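Local coordinates for ABC transporter periplasmic substrate-binding protein (Desulfovibrio alaskensis, PDB 5MY5) that probably captures tungstate in the periplasm with high selectivity and hands it to an ABC transporter for uptake into the cell, at residues 28-33 and 243-248. The protein carries 2 engineered substitutions. Residues are numbered along the deposited sequence; the frame is centred on the assembly and turned at random.
Sequences LMMATT and DKFVNW
Phe245 reaches from helix 239-250 to strand 27-33 and is met there by Leu28 and Met30, two residues on the same face of the strand. All three are buried, and the contact is wholly apolar. Leu28 uses one branch: its CD2 lies 3.5 Å from Phe245 CB, at the root of the aromatic side chain, while CG of the ring is already 4.1 Å from that methyl. Met30 addresses the far end of the same side chain. Its CE stands 3.5 Å from Phe245 CE2 and 3.7 Å from Phe245 CZ, and approaches the ring obliquely. Thus the leucine methyl and the methionine methyl divide the length of the phenylalanine between them, and each side chain crosses it at about a right angle.

The torsions account for this reach. Met30 runs extended through chi1 and chi2 (164° and -178°), then turns at chi3 (-71°), which brings the terminal methyl to the ring. Separation of the backbones agrees with contact through side chains alone, for the closest CA atoms, those of Leu28 and Phe245, are 8.6 Å apart.

The contact joins the parallel-stranded part of a lobe in this periplasmic binding protein fold to a helix about 210 residues further along the chain. Strand 27-33 runs between strands 56-62 and 78-81, parallel to both; Phe245 also touches Leu57 and Ile78 from these neighbours, and Phe49 of helix 41-53 meets its ring edge-to-face.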
loop_
_atom_site.group_PDB
_atom_site.type_symbol
_atom_site.label_atom_id
_atom_site.label_comp_id
_atom_site.label_asym_id
_atom_site.label_seq_id
_atom_site.Cartn_x
_atom_site.Cartn_y
_atom_site.Cartn_z
ATOM N N LEU A 28 20.209 -7.797 -9.765
ATOM C CA LEU A 28 19.160 -6.893 -10.183
ATOM C C LEU A 28 18.937 -5.921 -9.045
ATOM O O LEU A 28 18.658 -6.329 -7.911
ATOM C CB LEU A 28 17.885 -7.725 -10.465
ATOM C CG LEU A 28 16.571 -6.906 -10.795
ATOM C CD1 LEU A 28 16.657 -6.004 -12.010
ATOM C CD2 LEU A 28 15.422 -7.874 -10.928
ATOM N N MET A 29 18.934 -4.638 -9.383
ATOM C CA MET A 29 18.760 -3.582 -8.378
ATOM C C MET A 29 17.396 -2.937 -8.500
ATOM O O MET A 29 17.022 -2.489 -9.548
ATOM C CB MET A 29 19.766 -2.441 -8.589
ATOM C CG MET A 29 21.243 -2.792 -8.542
ATOM S SD MET A 29 21.747 -3.792 -7.122
ATOM C CE MET A 29 21.708 -2.545 -5.880
ATOM N N MET A 30 16.727 -2.862 -7.376
ATOM C CA MET A 30 15.315 -2.424 -7.320
ATOM C C MET A 30 15.193 -1.260 -6.354
ATOM O O MET A 30 15.795 -1.246 -5.351
ATOM C CB MET A 30 14.424 -3.550 -6.843
ATOM C CG MET A 30 13.037 -3.167 -6.382
ATOM S SD MET A 30 12.047 -4.564 -5.771
ATOM C CE MET A 30 11.743 -5.368 -7.274
ATOM N N ALA A 31 14.295 -0.362 -6.720
ATOM C CA ALA A 31 13.793 0.581 -5.786
ATOM C C ALA A 31 12.377 0.282 -5.499
ATOM O O ALA A 31 11.551 0.071 -6.406
ATOM C CB ALA A 31 13.897 1.989 -6.341
ATOM N N THR A 32 12.045 0.282 -4.204
ATOM C CA THR A 32 10.653 0.083 -3.742
ATOM C C THR A 32 10.335 0.969 -2.531
ATOM O O THR A 32 11.144 1.842 -2.246
ATOM C CB THR A 32 10.477 -1.394 -3.446
ATOM O OG1 THR A 32 9.088 -1.743 -3.240
ATOM C CG2 THR A 32 11.234 -1.876 -2.204
ATOM N N THR A 33 9.201 0.763 -1.918
ATOM C CA THR A 33 8.759 1.684 -0.874
ATOM C C THR A 33 8.953 1.134 0.512
ATOM O O THR A 33 8.974 -0.079 0.705
ATOM C CB THR A 33 7.318 2.059 -1.052
ATOM O OG1 THR A 33 6.423 0.956 -0.791
ATOM C CG2 THR A 33 7.071 2.523 -2.511
ATOM N N ASP A 243 13.239 -7.576 -16.794
ATOM C CA ASP A 243 12.184 -8.315 -17.462
ATOM C C ASP A 243 12.022 -9.741 -16.878
ATOM O O ASP A 243 10.923 -10.190 -16.808
ATOM C CB ASP A 243 12.470 -8.498 -18.974
ATOM C CG ASP A 243 12.334 -7.227 -19.779
ATOM O OD1 ASP A 243 11.713 -6.267 -19.220
ATOM O OD2 ASP A 243 12.903 -7.200 -20.954
ATOM N N LYS A 244 13.125 -10.384 -16.467
ATOM C CA LYS A 244 13.051 -11.699 -15.850
ATOM C C LYS A 244 12.281 -11.658 -14.553
ATOM O O LYS A 244 11.499 -12.567 -14.232
ATOM C CB LYS A 244 14.428 -12.279 -15.694
ATOM C CG LYS A 244 14.516 -13.703 -15.180
ATOM C CD LYS A 244 14.008 -14.790 -16.153
ATOM C CE LYS A 244 14.681 -14.793 -17.546
ATOM N NZ LYS A 244 16.169 -15.145 -17.508
ATOM N N PHE A 245 12.473 -10.611 -13.759
ATOM C CA PHE A 245 11.745 -10.458 -12.511
ATOM C C PHE A 245 10.251 -10.296 -12.813
ATOM O O PHE A 245 9.446 -10.829 -12.061
ATOM C CB PHE A 245 12.289 -9.258 -11.654
ATOM C CG PHE A 245 11.584 -9.064 -10.383
ATOM C CD1 PHE A 245 11.839 -9.879 -9.303
ATOM C CD2 PHE A 245 10.665 -8.075 -10.253
ATOM C CE1 PHE A 245 11.167 -9.695 -8.099
ATOM C CE2 PHE A 245 10.053 -7.856 -9.014
ATOM C CZ PHE A 245 10.274 -8.652 -7.974
ATOM N N VAL A 246 9.900 -9.437 -13.781
ATOM C CA VAL A 246 8.473 -9.214 -14.116
ATOM C C VAL A 246 7.877 -10.512 -14.543
ATOM O O VAL A 246 6.763 -10.865 -14.124
ATOM C CB VAL A 246 8.301 -8.144 -15.188
ATOM C CG1 VAL A 246 6.889 -7.921 -15.636
ATOM C CG2 VAL A 246 8.817 -6.816 -14.712
ATOM N N ASN A 247 8.634 -11.240 -15.340
ATOM C CA ASN A 247 8.116 -12.526 -15.846
ATOM C C ASN A 247 7.855 -13.475 -14.702
ATOM O O ASN A 247 6.843 -14.132 -14.646
ATOM C CB ASN A 247 9.107 -13.092 -16.884
ATOM C CG ASN A 247 8.668 -14.410 -17.431
ATOM O OD1 ASN A 247 8.918 -15.433 -16.839
ATOM N ND2 ASN A 247 8.053 -14.366 -18.617
ATOM N N TRP A 248 8.841 -13.616 -13.785
ATOM C CA TRP A 248 8.696 -14.392 -12.643
ATOM C C TRP A 248 7.523 -14.019 -11.742
ATOM O O TRP A 248 6.723 -14.890 -11.328
ATOM C CB TRP A 248 10.024 -14.405 -11.869
ATOM C CG TRP A 248 10.024 -15.301 -10.660
ATOM C CD1 TRP A 248 10.209 -16.653 -10.666
ATOM C CD2 TRP A 248 9.879 -14.931 -9.302
ATOM N NE1 TRP A 248 10.134 -17.136 -9.411
ATOM C CE2 TRP A 248 9.965 -16.091 -8.531
ATOM C CE3 TRP A 248 9.675 -13.694 -8.629
ATOM C CZ2 TRP A 248 9.827 -16.078 -7.153
ATOM C CZ3 TRP A 248 9.586 -13.672 -7.299
ATOM C CH2 TRP A 248 9.654 -14.860 -6.536
#